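Long-range contacts in large adhesion protein (Lap) involved in biofilm formation (Marinobacter hydrocarbonoclasticus, PDB 6XI3), which probably extends a bacterial biofilm adhesin toward its target through tandem Ig-like beta-sandwich repeats with calcium ions at their junctions: residues A[257-262]-A[285-290]; A[322-327]-A[336-341]; A[348-353]-A[366-371]; A[352-357]-A[387-392]; A[360-365]-A[381-386]. All coordinates share one frame; numbering follows the deposited sequence.

Interaction 1 of 5, residues A[257-262]-A[285-290]; sequences VTDSAG and SSLVDG. With CA (calcium ion), chain B.
Val257, at the end of strand 252-258 in an Ig-like beta-sandwich, sets CG1 against Leu287 CD1 at 3.7 Å, the two side chains crossing at about a right angle. Both are apolar and buried, as suits the space beside Leu292 and Leu314. Asp259 then opens a type I turn to Gly262, and its side chain adds an Asx turn. Its OD1 takes Ala261 N from above the carboxylate plane and also accepts Asn263 N, while OD2 accepts Val288 N at 2.8 Å on its anti side, fairly straight (165°). An acid suits this place, since chi1 of 77° puts its two oxygens within reach of both the turn and the loop 285-290. Ser260 gives its backbone N to a water at 2.7 Å, and this water donates in turn to Val288 O. Ala261 CB lies 3.9 Å from Val288 CG2. Gly290 has backbone angles that call for glycine, and a CB here would also run into Ser260 OG. Just before it Asp289 turns outward to the junction with the next repeat, where its OD2 binds calcium at 2.3 Å together with Asp315, Thr317, Asp343 and Asn399.

Interaction 2 of 5, residues A[322-327]-A[336-341]; sequences TVSLDT and DLSGTT
Asp326 and Thr327 both face Asp336 across the hairpin of strands 320-329 and 334-342, a classic beta bulge in the smaller sheet of the last Ig-like sandwich. Asp336 O is gripped by two amides from the same face of its plane, Asp326 N at 2.9 Å and Thr327 N at 3.2 Å. Asp336 N returns a bond to Thr327 O. Past the bulge, Ser324 and Ser338 form a regular hydrogen-bonded pair, with Ser324 N 2.7 Å from Ser338 O. On the buried face, Leu325 CD1 presses against Leu337 CD2 at 3.4 Å, tighter than usual for two methyls; leucine suits this face, where Leu337 also meets Val391. The other face is polar. At the bulge Asp326 points toward the partner strand, where OD2 lies 2.4 Å from Ser338 OG, a bond whose length is doubtful. Further out, Ser324 OG, set opposite its own amide by chi1 of 169°, donates to Asp326 OD1 at 2.7 Å. Asp336 OD1 is held by Gly378 N of strand 374-380. Gly339 CA lies 3.1 Å from Thr322 O, with which a side chain would collide, and beside it Thr322 OG1 bonds Thr340 OG1 at 2.6 Å.

Interaction 3 of 5, residues A[348-353]-A[366-371]; sequences SQVNVT and TTVGAD
Thr366 O is approached by two groups of the opposite strand. Val350 N donates to it at 2.8 Å in a nearly straight bond, while Gln349 CA adds a weaker C-H...O contact at 3.3 Å. The pair is closed by Thr366 N, which donates to Val350 O at 3.1 Å, so Val350 and Thr366 form an antiparallel hydrogen-bonded pair. Two residues along, Ser348 O receives Val368 N at 2.9 Å, the straightest bond here (176°), although both residues already lie outside the regular strands of the hairpin 349-356 and 361-367.

The side chains divide between two faces. Gln349 and Thr367, a non-hydrogen-bonded pair, project to the outer, exposed face, as their polar character suits. Val350 and Thr366 face inward, and Val368 joins them. Val350 CG2 meets Val368 CG2 at 3.4 Å, the two valines crossing at about a right angle; this is closer than ordinary methyl contact. In each, CG1 lies opposite the backbone N (chi1 -175° and 180°), which leaves CG2 to lean toward the partner. Branched valines fill this buried corner without long, flexible ends. Thr366 offers CG2 to Val350 CB at 4.2 Å, and its OG1 makes a weak hydrogen bond to Ser375 O. Ser348 OG is hydrogen-bonded to Ala345 O.

Strand 374-380 of the facing sheet covers the inner side, where Tyr374 touches both Val350 and Thr366, while Val368 rests on Thr341 of strand 334-342; strand 387-396 continues the sheet along the other edge of strand 349-356.

Interaction 4 of 5, residues A[352-357]-A[387-392]; sequences VTITDS and GDLTVE. With NA (sodium ion), chain H.
Thr353 and Glu392 exchange two backbone hydrogen bonds, N to O in each direction and both 2.8 Å long. Thr355 and Thr390 repeat the arrangement, with Thr355 N 2.8 Å from Thr390 O. At the end of the pairing a sodium ion takes over, bound by Ser357 OG at 2.7 Å, Asp388 O at 2.8 Å and Val385 O. Serine suits this place because chi1 of 48° turns its small hydroxyl to the ion. On the threonine face a water lies 2.8 Å from Thr353 OG1 and 2.6 Å from Thr355 OG1, and donates to Thr390 O. Strands 349-356 and 387-396 are central in the four-stranded antiparallel sheet of this Ig-like sandwich; segments 352-356 and 387-392 run 166° apart. The inner face is apolar. Ile354 and Val391 lie side by side there, CG1 of the isoleucine 4.0 Å from CG2 of the valine. Leu337 and Val335 of the facing sheet press on this surface, which suits its branched aliphatic residues. Glu392 CB lies 3.2 Å from Thr353 OG1, and the side chain, whose end leads away from strand 352-356, touches Thr404 and Ser406. Asp356 CB approaches Leu389 CD2, but its carboxylate accepts from Asn360 N, Thr358 N and Val385 N.

Interaction 5 of 5, residues A[360-365]-A[381-386]; sequences NVVNAI and ISSLVD. With NA (sodium ion), chain H; CA (calcium ion), chain C.
Asn360, a polar residue, meets the loop 381-386 mainly through its aliphatic part: CB lies 3.7 Å from Leu384 CD2. The Asn360 and Val385 side chains cross at about a right angle, ND2 4.1 Å from CG1. The ND2 hydrogen bond is made elsewhere. The carboxylate of Asp356, outside both segments, links the two backbones, accepting Asn360 N on OD1 and Val385 N on OD2. In this corner of the Ig-like repeat the rest is mostly apolar. Val362 turns CG2 to the loop, 4.1 Å from Leu384 CD2 and 3.6 Å from Ser383 OG; chi1 of 166° points CG1 elsewhere. Leucine suits position 384, since its CD2 reaches Asn360 and Val362 at the start of the strand. A type I turn from Ile381 to Leu384 shapes the loop, closed by Leu384 N to Ile381 O at 2.9 Å. Beyond it Val385 O binds sodium at 2.6 Å, and Asp386 OD2 binds calcium at 2.5 Å along with Asp412 and Thr414. The loop thus passes from strand 374-380 of one sheet to strand 387-396 of the other, with Leu384 lodged between Val362 on edge strand 361-367, Ile354 on strand 349-356 and Leu411 on strand 402-411.

How the interactions relate
Interactions 2 to 5 belong to the last repeat, while interaction 1 lies in the repeat before it, its centre about 21 Å from that of interaction 3. The calcium held by Asp289 of interaction 1 also takes Asp343 and Asn399 from the last repeat, joining the two sandwiches. Interactions 4 and 5, with centres about 7 Å apart, share the sodium ion and connect through the probable bond of Ile354 N to Val362 O at 2.9 Å. Interaction 3 shares Val352 and Thr353 with interaction 4. Across the sandwich, Leu337 CD1 of interaction 2 meets Val352 CG1 at 3.4 Å, bringing the two sheets together.

Interaction 1 of 5, residues A[257-262]-A[285-290]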
# COMPACT_ATOMS: atom_id res chain seq x y z
N VAL A 257 -17.05 -14.80 -11.44
CA VAL A 257 -18.49 -15.14 -11.34
C VAL A 257 -18.61 -16.61 -11.70
O VAL A 257 -18.24 -16.98 -12.83
CB VAL A 257 -19.38 -14.27 -12.25
CG1 VAL A 257 -20.84 -14.52 -11.94
CG2 VAL A 257 -19.06 -12.80 -12.16
N THR A 258 -19.16 -17.40 -10.77
CA THR A 258 -19.20 -18.87 -10.86
C THR A 258 -20.67 -19.28 -10.85
O THR A 258 -21.43 -18.81 -9.99
CB THR A 258 -18.33 -19.52 -9.78
OG1 THR A 258 -17.00 -18.97 -9.82
CG2 THR A 258 -18.21 -21.02 -9.96
N ASP A 259 -21.05 -20.12 -11.81
CA ASP A 259 -22.44 -20.56 -11.98
C ASP A 259 -22.60 -21.93 -11.32
O ASP A 259 -21.64 -22.42 -10.74
CB ASP A 259 -22.85 -20.51 -13.45
CG ASP A 259 -22.35 -21.64 -14.35
OD1 ASP A 259 -21.66 -22.57 -13.87
OD2 ASP A 259 -22.59 -21.53 -15.55
N SER A 260 -23.81 -22.47 -11.40
CA SER A 260 -24.27 -23.71 -10.70
C SER A 260 -23.65 -24.96 -11.35
O SER A 260 -23.76 -26.02 -10.74
CB SER A 260 -25.78 -23.77 -10.71
OG SER A 260 -26.31 -23.72 -12.03
N ALA A 261 -23.01 -24.83 -12.51
CA ALA A 261 -22.38 -25.95 -13.26
C ALA A 261 -20.85 -25.87 -13.16
O ALA A 261 -20.14 -26.72 -13.72
CB ALA A 261 -22.85 -25.92 -14.71
N GLY A 262 -20.34 -24.87 -12.45
CA GLY A 262 -18.89 -24.66 -12.27
C GLY A 262 -18.25 -23.80 -13.35
O GLY A 262 -17.02 -23.72 -13.34
N SER A 285 -23.27 -14.16 -20.40
CA SER A 285 -23.98 -14.99 -21.42
C SER A 285 -23.41 -16.41 -21.45
O SER A 285 -24.15 -17.31 -21.85
CB SER A 285 -23.95 -14.36 -22.79
OG SER A 285 -22.60 -14.10 -23.17
N SER A 286 -22.17 -16.63 -21.00
CA SER A 286 -21.56 -17.99 -20.99
C SER A 286 -22.04 -18.80 -19.77
O SER A 286 -21.70 -19.98 -19.70
CB SER A 286 -20.06 -17.94 -21.05
OG SER A 286 -19.51 -17.47 -19.83
N LEU A 287 -22.79 -18.22 -18.84
CA LEU A 287 -23.15 -18.95 -17.60
C LEU A 287 -24.58 -19.49 -17.68
O LEU A 287 -25.40 -18.96 -18.42
CB LEU A 287 -23.01 -18.02 -16.40
CG LEU A 287 -21.61 -17.43 -16.23
CD1 LEU A 287 -21.56 -16.59 -14.97
CD2 LEU A 287 -20.53 -18.53 -16.18
N VAL A 288 -24.87 -20.54 -16.92
CA VAL A 288 -26.20 -21.18 -16.97
C VAL A 288 -27.01 -20.64 -15.80
O VAL A 288 -26.39 -20.15 -14.81
CB VAL A 288 -26.08 -22.72 -16.91
CG1 VAL A 288 -25.28 -23.24 -18.10
CG2 VAL A 288 -25.48 -23.20 -15.59
N ASP A 289 -28.32 -20.86 -15.85
CA ASP A 289 -29.25 -20.36 -14.83
C ASP A 289 -28.97 -21.04 -13.48
O ASP A 289 -28.47 -22.19 -13.45
CB ASP A 289 -30.69 -20.55 -15.28
CG ASP A 289 -31.11 -19.56 -16.36
OD1 ASP A 289 -30.25 -18.70 -16.82
OD2 ASP A 289 -32.31 -19.60 -16.69
N GLY A 290 -29.37 -20.35 -12.41
CA GLY A 290 -29.23 -20.83 -11.03
C GLY A 290 -28.42 -19.84 -10.20
O GLY A 290 -28.26 -18.67 -10.63
CA CA B . -34.28 -20.31 -15.73
O HOH W 1 -26.01 -21.01 -12.15
O HOH W 2 -36.43 -21.07 -15.00

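Interaction 2 of 5, residues A[322-327]-A[336-341]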
# COMPACT_ATOMS: atom_id res chain seq x y z
N THR A 322 -42.89 -29.91 -21.63
CA THR A 322 -44.08 -30.50 -22.30
C THR A 322 -44.04 -32.02 -22.22
O THR A 322 -42.94 -32.59 -22.23
CB THR A 322 -44.17 -30.13 -23.79
OG1 THR A 322 -43.11 -30.80 -24.48
CG2 THR A 322 -44.12 -28.64 -24.03
N VAL A 323 -45.20 -32.67 -22.24
CA VAL A 323 -45.27 -34.14 -22.45
C VAL A 323 -46.34 -34.40 -23.51
O VAL A 323 -47.30 -33.60 -23.59
CB VAL A 323 -45.54 -34.89 -21.14
CG1 VAL A 323 -46.94 -34.61 -20.62
CG2 VAL A 323 -45.32 -36.39 -21.31
N SER A 324 -46.16 -35.47 -24.28
CA SER A 324 -47.10 -35.92 -25.33
C SER A 324 -47.33 -37.42 -25.18
O SER A 324 -46.36 -38.18 -24.97
CB SER A 324 -46.60 -35.56 -26.71
OG SER A 324 -47.38 -36.22 -27.69
N LEU A 325 -48.59 -37.84 -25.24
CA LEU A 325 -48.93 -39.27 -25.37
C LEU A 325 -48.99 -39.57 -26.86
O LEU A 325 -49.98 -39.21 -27.51
CB LEU A 325 -50.24 -39.54 -24.65
CG LEU A 325 -50.76 -40.97 -24.74
CD1 LEU A 325 -49.73 -41.97 -24.27
CD2 LEU A 325 -52.04 -41.09 -23.91
N ASP A 326 -47.92 -40.19 -27.36
CA ASP A 326 -47.69 -40.45 -28.81
C ASP A 326 -48.50 -41.67 -29.28
O ASP A 326 -49.09 -41.57 -30.34
CB ASP A 326 -46.21 -40.62 -29.09
CG ASP A 326 -45.44 -39.34 -28.75
OD1 ASP A 326 -46.04 -38.24 -28.84
OD2 ASP A 326 -44.31 -39.46 -28.36
N THR A 327 -48.52 -42.76 -28.52
CA THR A 327 -49.17 -44.02 -28.95
C THR A 327 -49.72 -44.73 -27.72
O THR A 327 -49.00 -44.78 -26.72
CB THR A 327 -48.16 -45.00 -29.59
OG1 THR A 327 -47.40 -44.27 -30.55
CG2 THR A 327 -48.79 -46.21 -30.26
N ASP A 336 -46.29 -45.06 -25.73
CA ASP A 336 -45.06 -44.32 -26.07
C ASP A 336 -45.34 -42.86 -25.71
O ASP A 336 -46.43 -42.38 -26.09
CB ASP A 336 -44.65 -44.49 -27.54
CG ASP A 336 -44.42 -45.94 -27.99
OD1 ASP A 336 -44.23 -46.83 -27.15
OD2 ASP A 336 -44.41 -46.14 -29.20
N LEU A 337 -44.41 -42.23 -24.98
CA LEU A 337 -44.50 -40.85 -24.47
C LEU A 337 -43.28 -40.11 -25.00
O LEU A 337 -42.28 -40.75 -25.20
CB LEU A 337 -44.45 -40.84 -22.94
CG LEU A 337 -45.48 -41.70 -22.23
CD1 LEU A 337 -45.22 -41.70 -20.75
CD2 LEU A 337 -46.89 -41.20 -22.51
N SER A 338 -43.37 -38.80 -25.21
CA SER A 338 -42.21 -37.95 -25.53
C SER A 338 -42.43 -36.57 -24.90
O SER A 338 -43.58 -36.27 -24.55
CB SER A 338 -42.00 -37.83 -27.01
OG SER A 338 -43.20 -37.43 -27.62
N GLY A 339 -41.37 -35.76 -24.82
CA GLY A 339 -41.54 -34.39 -24.32
C GLY A 339 -40.36 -33.52 -24.68
O GLY A 339 -39.41 -34.01 -25.27
N THR A 340 -40.45 -32.26 -24.28
CA THR A 340 -39.41 -31.24 -24.49
C THR A 340 -39.24 -30.54 -23.16
O THR A 340 -40.18 -30.55 -22.34
CB THR A 340 -39.78 -30.23 -25.60
OG1 THR A 340 -40.94 -29.50 -25.20
CG2 THR A 340 -40.04 -30.89 -26.94
N THR A 341 -38.09 -29.90 -23.02
CA THR A 341 -37.79 -29.08 -21.83
C THR A 341 -37.03 -27.83 -22.28
O THR A 341 -36.38 -27.88 -23.31
CB THR A 341 -37.04 -29.86 -20.73
OG1 THR A 341 -35.76 -30.29 -21.18
CG2 THR A 341 -37.80 -31.04 -20.19

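Interaction 3 of 5, residues A[348-353]-A[366-371]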
# COMPACT_ATOMS: atom_id res chain seq x y z
N SER A 348 -30.67 -34.69 -16.34
CA SER A 348 -31.73 -34.64 -15.30
C SER A 348 -32.74 -35.77 -15.51
O SER A 348 -32.96 -36.18 -16.66
CB SER A 348 -32.43 -33.33 -15.27
OG SER A 348 -31.50 -32.29 -15.08
N GLN A 349 -33.35 -36.22 -14.43
CA GLN A 349 -34.45 -37.22 -14.46
C GLN A 349 -35.75 -36.50 -14.79
O GLN A 349 -35.92 -35.36 -14.35
CB GLN A 349 -34.55 -37.91 -13.10
CG GLN A 349 -33.27 -38.62 -12.73
CD GLN A 349 -33.42 -39.48 -11.50
OE1 GLN A 349 -32.61 -40.37 -11.24
NE2 GLN A 349 -34.48 -39.23 -10.75
N VAL A 350 -36.61 -37.15 -15.58
CA VAL A 350 -38.02 -36.76 -15.78
C VAL A 350 -38.84 -37.84 -15.09
O VAL A 350 -38.70 -38.99 -15.53
CB VAL A 350 -38.42 -36.72 -17.26
CG1 VAL A 350 -39.84 -36.19 -17.36
CG2 VAL A 350 -37.45 -35.92 -18.12
N ASN A 351 -39.69 -37.47 -14.13
CA ASN A 351 -40.62 -38.44 -13.49
C ASN A 351 -41.95 -38.40 -14.25
O ASN A 351 -42.49 -37.27 -14.47
CB ASN A 351 -40.79 -38.20 -11.98
CG ASN A 351 -39.53 -38.48 -11.17
OD1 ASN A 351 -38.67 -37.62 -11.03
ND2 ASN A 351 -39.39 -39.68 -10.65
N VAL A 352 -42.49 -39.58 -14.59
CA VAL A 352 -43.75 -39.72 -15.37
C VAL A 352 -44.72 -40.60 -14.57
O VAL A 352 -44.28 -41.59 -13.99
CB VAL A 352 -43.49 -40.30 -16.77
CG1 VAL A 352 -44.77 -40.61 -17.52
CG2 VAL A 352 -42.62 -39.37 -17.61
N THR A 353 -45.97 -40.16 -14.44
CA THR A 353 -47.10 -40.97 -13.90
C THR A 353 -48.16 -41.11 -15.00
O THR A 353 -48.39 -40.14 -15.75
CB THR A 353 -47.70 -40.33 -12.65
OG1 THR A 353 -48.17 -39.07 -13.12
CG2 THR A 353 -46.72 -40.16 -11.50
N THR A 366 -37.12 -41.30 -16.87
CA THR A 366 -36.18 -41.31 -18.00
C THR A 366 -35.29 -40.08 -17.85
O THR A 366 -35.39 -39.38 -16.82
CB THR A 366 -36.91 -41.39 -19.35
OG1 THR A 366 -35.97 -41.74 -20.38
CG2 THR A 366 -37.64 -40.10 -19.65
N THR A 367 -34.42 -39.90 -18.83
CA THR A 367 -33.34 -38.90 -18.82
C THR A 367 -33.56 -37.83 -19.90
O THR A 367 -33.86 -38.18 -21.05
CB THR A 367 -31.99 -39.61 -18.94
OG1 THR A 367 -31.89 -40.42 -17.76
CG2 THR A 367 -30.82 -38.66 -19.02
N VAL A 368 -33.38 -36.57 -19.52
CA VAL A 368 -33.39 -35.42 -20.46
C VAL A 368 -32.16 -35.50 -21.38
O VAL A 368 -31.05 -35.54 -20.86
CB VAL A 368 -33.48 -34.09 -19.69
CG1 VAL A 368 -33.49 -32.92 -20.66
CG2 VAL A 368 -34.71 -34.03 -18.79
N GLY A 369 -32.36 -35.40 -22.71
CA GLY A 369 -31.26 -35.47 -23.70
C GLY A 369 -30.46 -34.18 -23.76
O GLY A 369 -30.84 -33.19 -23.11
N ALA A 370 -29.38 -34.17 -24.53
CA ALA A 370 -28.60 -32.95 -24.84
C ALA A 370 -29.52 -31.82 -25.35
O ALA A 370 -29.31 -30.67 -24.93
CB ALA A 370 -27.51 -33.25 -25.83
N ASP A 371 -30.53 -32.13 -26.16
CA ASP A 371 -31.39 -31.07 -26.77
C ASP A 371 -32.62 -30.77 -25.90
O ASP A 371 -33.51 -30.03 -26.38
CB ASP A 371 -31.80 -31.47 -28.18
CG ASP A 371 -32.70 -32.69 -28.21
OD1 ASP A 371 -33.10 -33.20 -27.12
OD2 ASP A 371 -32.99 -33.13 -29.31

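Interaction 4 of 5, residues A[352-357]-A[387-392]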
# COMPACT_ATOMS: atom_id res chain seq x y z
N VAL A 352 -42.49 -39.58 -14.59
CA VAL A 352 -43.75 -39.72 -15.37
C VAL A 352 -44.72 -40.60 -14.57
O VAL A 352 -44.28 -41.59 -13.99
CB VAL A 352 -43.49 -40.30 -16.77
CG1 VAL A 352 -44.77 -40.61 -17.52
CG2 VAL A 352 -42.62 -39.37 -17.61
N THR A 353 -45.97 -40.16 -14.44
CA THR A 353 -47.10 -40.97 -13.90
C THR A 353 -48.16 -41.11 -15.00
O THR A 353 -48.39 -40.14 -15.75
CB THR A 353 -47.70 -40.33 -12.65
OG1 THR A 353 -48.17 -39.07 -13.12
CG2 THR A 353 -46.72 -40.16 -11.50
N ILE A 354 -48.73 -42.31 -15.12
CA ILE A 354 -49.93 -42.56 -15.97
C ILE A 354 -51.00 -43.06 -14.99
O ILE A 354 -50.72 -44.06 -14.34
CB ILE A 354 -49.61 -43.58 -17.06
CG1 ILE A 354 -48.39 -43.14 -17.88
CG2 ILE A 354 -50.81 -43.82 -17.95
CD1 ILE A 354 -47.55 -44.30 -18.31
N THR A 355 -52.08 -42.31 -14.85
CA THR A 355 -53.21 -42.61 -13.96
C THR A 355 -54.41 -43.03 -14.82
O THR A 355 -54.72 -42.33 -15.77
CB THR A 355 -53.48 -41.41 -13.05
OG1 THR A 355 -52.19 -41.11 -12.50
CG2 THR A 355 -54.53 -41.68 -11.98
N ASP A 356 -55.04 -44.14 -14.48
CA ASP A 356 -56.28 -44.61 -15.15
C ASP A 356 -57.51 -44.04 -14.43
O ASP A 356 -57.35 -43.27 -13.46
CB ASP A 356 -56.22 -46.13 -15.23
CG ASP A 356 -56.49 -46.85 -13.93
OD1 ASP A 356 -56.86 -46.17 -12.93
OD2 ASP A 356 -56.37 -48.09 -13.95
N SER A 357 -58.72 -44.40 -14.88
CA SER A 357 -60.00 -43.77 -14.48
C SER A 357 -60.42 -44.22 -13.08
O SER A 357 -61.38 -43.64 -12.55
CB SER A 357 -61.11 -44.04 -15.48
OG SER A 357 -61.17 -45.41 -15.80
N GLY A 387 -60.62 -46.91 -20.18
CA GLY A 387 -61.18 -45.57 -19.97
C GLY A 387 -60.08 -44.52 -20.07
O GLY A 387 -59.02 -44.83 -20.67
N ASP A 388 -60.30 -43.36 -19.46
CA ASP A 388 -59.39 -42.19 -19.57
C ASP A 388 -58.01 -42.58 -19.02
O ASP A 388 -57.92 -43.41 -18.08
CB ASP A 388 -59.95 -40.96 -18.85
CG ASP A 388 -61.06 -40.26 -19.62
OD1 ASP A 388 -61.22 -40.54 -20.84
OD2 ASP A 388 -61.77 -39.42 -19.00
N LEU A 389 -56.98 -42.00 -19.62
CA LEU A 389 -55.58 -42.04 -19.14
C LEU A 389 -55.15 -40.59 -18.99
O LEU A 389 -55.44 -39.81 -19.91
CB LEU A 389 -54.65 -42.73 -20.15
CG LEU A 389 -54.79 -44.24 -20.32
CD1 LEU A 389 -53.66 -44.77 -21.18
CD2 LEU A 389 -54.82 -44.96 -18.99
N THR A 390 -54.47 -40.28 -17.89
CA THR A 390 -53.80 -38.99 -17.68
C THR A 390 -52.31 -39.26 -17.45
O THR A 390 -51.99 -40.06 -16.57
CB THR A 390 -54.39 -38.21 -16.50
OG1 THR A 390 -55.79 -38.12 -16.74
CG2 THR A 390 -53.77 -36.84 -16.36
N VAL A 391 -51.49 -38.66 -18.30
CA VAL A 391 -50.01 -38.74 -18.22
C VAL A 391 -49.56 -37.44 -17.56
O VAL A 391 -50.01 -36.37 -18.01
CB VAL A 391 -49.39 -38.90 -19.62
CG1 VAL A 391 -47.87 -38.75 -19.59
CG2 VAL A 391 -49.79 -40.23 -20.26
N GLU A 392 -48.74 -37.52 -16.51
CA GLU A 392 -48.12 -36.34 -15.85
C GLU A 392 -46.60 -36.52 -15.93
O GLU A 392 -46.10 -37.60 -15.62
CB GLU A 392 -48.67 -36.20 -14.43
CG GLU A 392 -47.97 -35.13 -13.59
CD GLU A 392 -48.43 -33.70 -13.86
OE1 GLU A 392 -49.33 -33.50 -14.71
OE2 GLU A 392 -47.90 -32.78 -13.20
NA NA H . -59.01 -45.88 -17.37
O HOH W 3 -50.89 -39.33 -13.93

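Interaction 5 of 5, residues A[360-365]-A[381-386]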
# COMPACT_ATOMS: atom_id res chain seq x y z
N ASN A 360 -55.54 -46.16 -10.43
CA ASN A 360 -54.29 -46.99 -10.51
C ASN A 360 -53.19 -46.16 -11.17
O ASN A 360 -53.52 -45.25 -11.95
CB ASN A 360 -54.50 -48.28 -11.29
CG ASN A 360 -55.58 -49.14 -10.70
OD1 ASN A 360 -55.56 -49.41 -9.50
ND2 ASN A 360 -56.49 -49.60 -11.53
N VAL A 361 -51.94 -46.36 -10.80
CA VAL A 361 -50.84 -45.47 -11.28
C VAL A 361 -49.69 -46.35 -11.75
O VAL A 361 -49.39 -47.35 -11.10
CB VAL A 361 -50.39 -44.44 -10.22
CG1 VAL A 361 -49.21 -43.61 -10.70
CG2 VAL A 361 -51.52 -43.50 -9.83
N VAL A 362 -49.12 -45.97 -12.90
CA VAL A 362 -47.81 -46.48 -13.38
C VAL A 362 -46.81 -45.34 -13.24
O VAL A 362 -47.13 -44.23 -13.69
CB VAL A 362 -47.84 -46.99 -14.83
CG1 VAL A 362 -46.43 -47.17 -15.38
CG2 VAL A 362 -48.64 -48.28 -14.94
N ASN A 363 -45.66 -45.62 -12.63
CA ASN A 363 -44.56 -44.65 -12.43
C ASN A 363 -43.39 -45.08 -13.32
O ASN A 363 -43.07 -46.28 -13.38
CB ASN A 363 -44.10 -44.58 -10.97
CG ASN A 363 -45.21 -44.23 -9.99
OD1 ASN A 363 -45.64 -43.08 -9.91
ND2 ASN A 363 -45.67 -45.22 -9.24
N ALA A 364 -42.76 -44.11 -13.98
CA ALA A 364 -41.58 -44.34 -14.82
C ALA A 364 -40.65 -43.12 -14.67
O ALA A 364 -41.10 -42.07 -14.16
CB ALA A 364 -42.01 -44.55 -16.26
N ILE A 365 -39.41 -43.28 -15.11
CA ILE A 365 -38.33 -42.27 -15.01
C ILE A 365 -37.45 -42.42 -16.25
O ILE A 365 -37.10 -43.56 -16.64
CB ILE A 365 -37.50 -42.41 -13.71
CG1 ILE A 365 -38.36 -42.61 -12.45
CG2 ILE A 365 -36.61 -41.21 -13.55
CD1 ILE A 365 -37.55 -42.71 -11.14
N ILE A 381 -48.64 -50.71 -19.32
CA ILE A 381 -49.84 -50.18 -18.61
C ILE A 381 -50.88 -51.29 -18.50
O ILE A 381 -52.05 -50.95 -18.32
CB ILE A 381 -50.40 -48.92 -19.30
CG1 ILE A 381 -50.87 -49.18 -20.74
CG2 ILE A 381 -49.37 -47.80 -19.24
CD1 ILE A 381 -51.69 -48.04 -21.28
N SER A 382 -50.44 -52.55 -18.57
CA SER A 382 -51.32 -53.73 -18.38
C SER A 382 -51.99 -53.71 -16.99
O SER A 382 -53.00 -54.40 -16.83
CB SER A 382 -50.61 -55.04 -18.64
OG SER A 382 -49.50 -55.20 -17.76
N SER A 383 -51.46 -52.96 -16.00
CA SER A 383 -52.07 -52.82 -14.66
C SER A 383 -53.19 -51.78 -14.66
O SER A 383 -53.88 -51.69 -13.64
CB SER A 383 -51.02 -52.47 -13.60
OG SER A 383 -50.53 -51.15 -13.80
N LEU A 384 -53.36 -50.98 -15.72
CA LEU A 384 -54.42 -49.94 -15.76
C LEU A 384 -55.68 -50.54 -16.37
O LEU A 384 -55.57 -51.55 -17.08
CB LEU A 384 -53.93 -48.74 -16.57
CG LEU A 384 -52.63 -48.10 -16.05
CD1 LEU A 384 -52.32 -46.79 -16.77
CD2 LEU A 384 -52.73 -47.87 -14.55
N VAL A 385 -56.82 -49.88 -16.19
CA VAL A 385 -58.14 -50.37 -16.69
C VAL A 385 -58.60 -49.46 -17.83
O VAL A 385 -58.17 -48.28 -17.90
CB VAL A 385 -59.20 -50.48 -15.58
CG1 VAL A 385 -58.74 -51.42 -14.48
CG2 VAL A 385 -59.60 -49.12 -15.02
N ASP A 386 -59.47 -49.98 -18.68
CA ASP A 386 -60.01 -49.21 -19.82
C ASP A 386 -60.67 -47.92 -19.33
O ASP A 386 -61.20 -47.91 -18.21
CB ASP A 386 -60.96 -50.08 -20.64
CG ASP A 386 -60.22 -51.09 -21.49
OD1 ASP A 386 -58.94 -51.19 -21.39
OD2 ASP A 386 -60.91 -51.74 -22.27
NA NA H . -59.01 -45.88 -17.37
CA CA C . -62.89 -51.59 -23.71
O HOH W 4 -63.42 -49.44 -23.12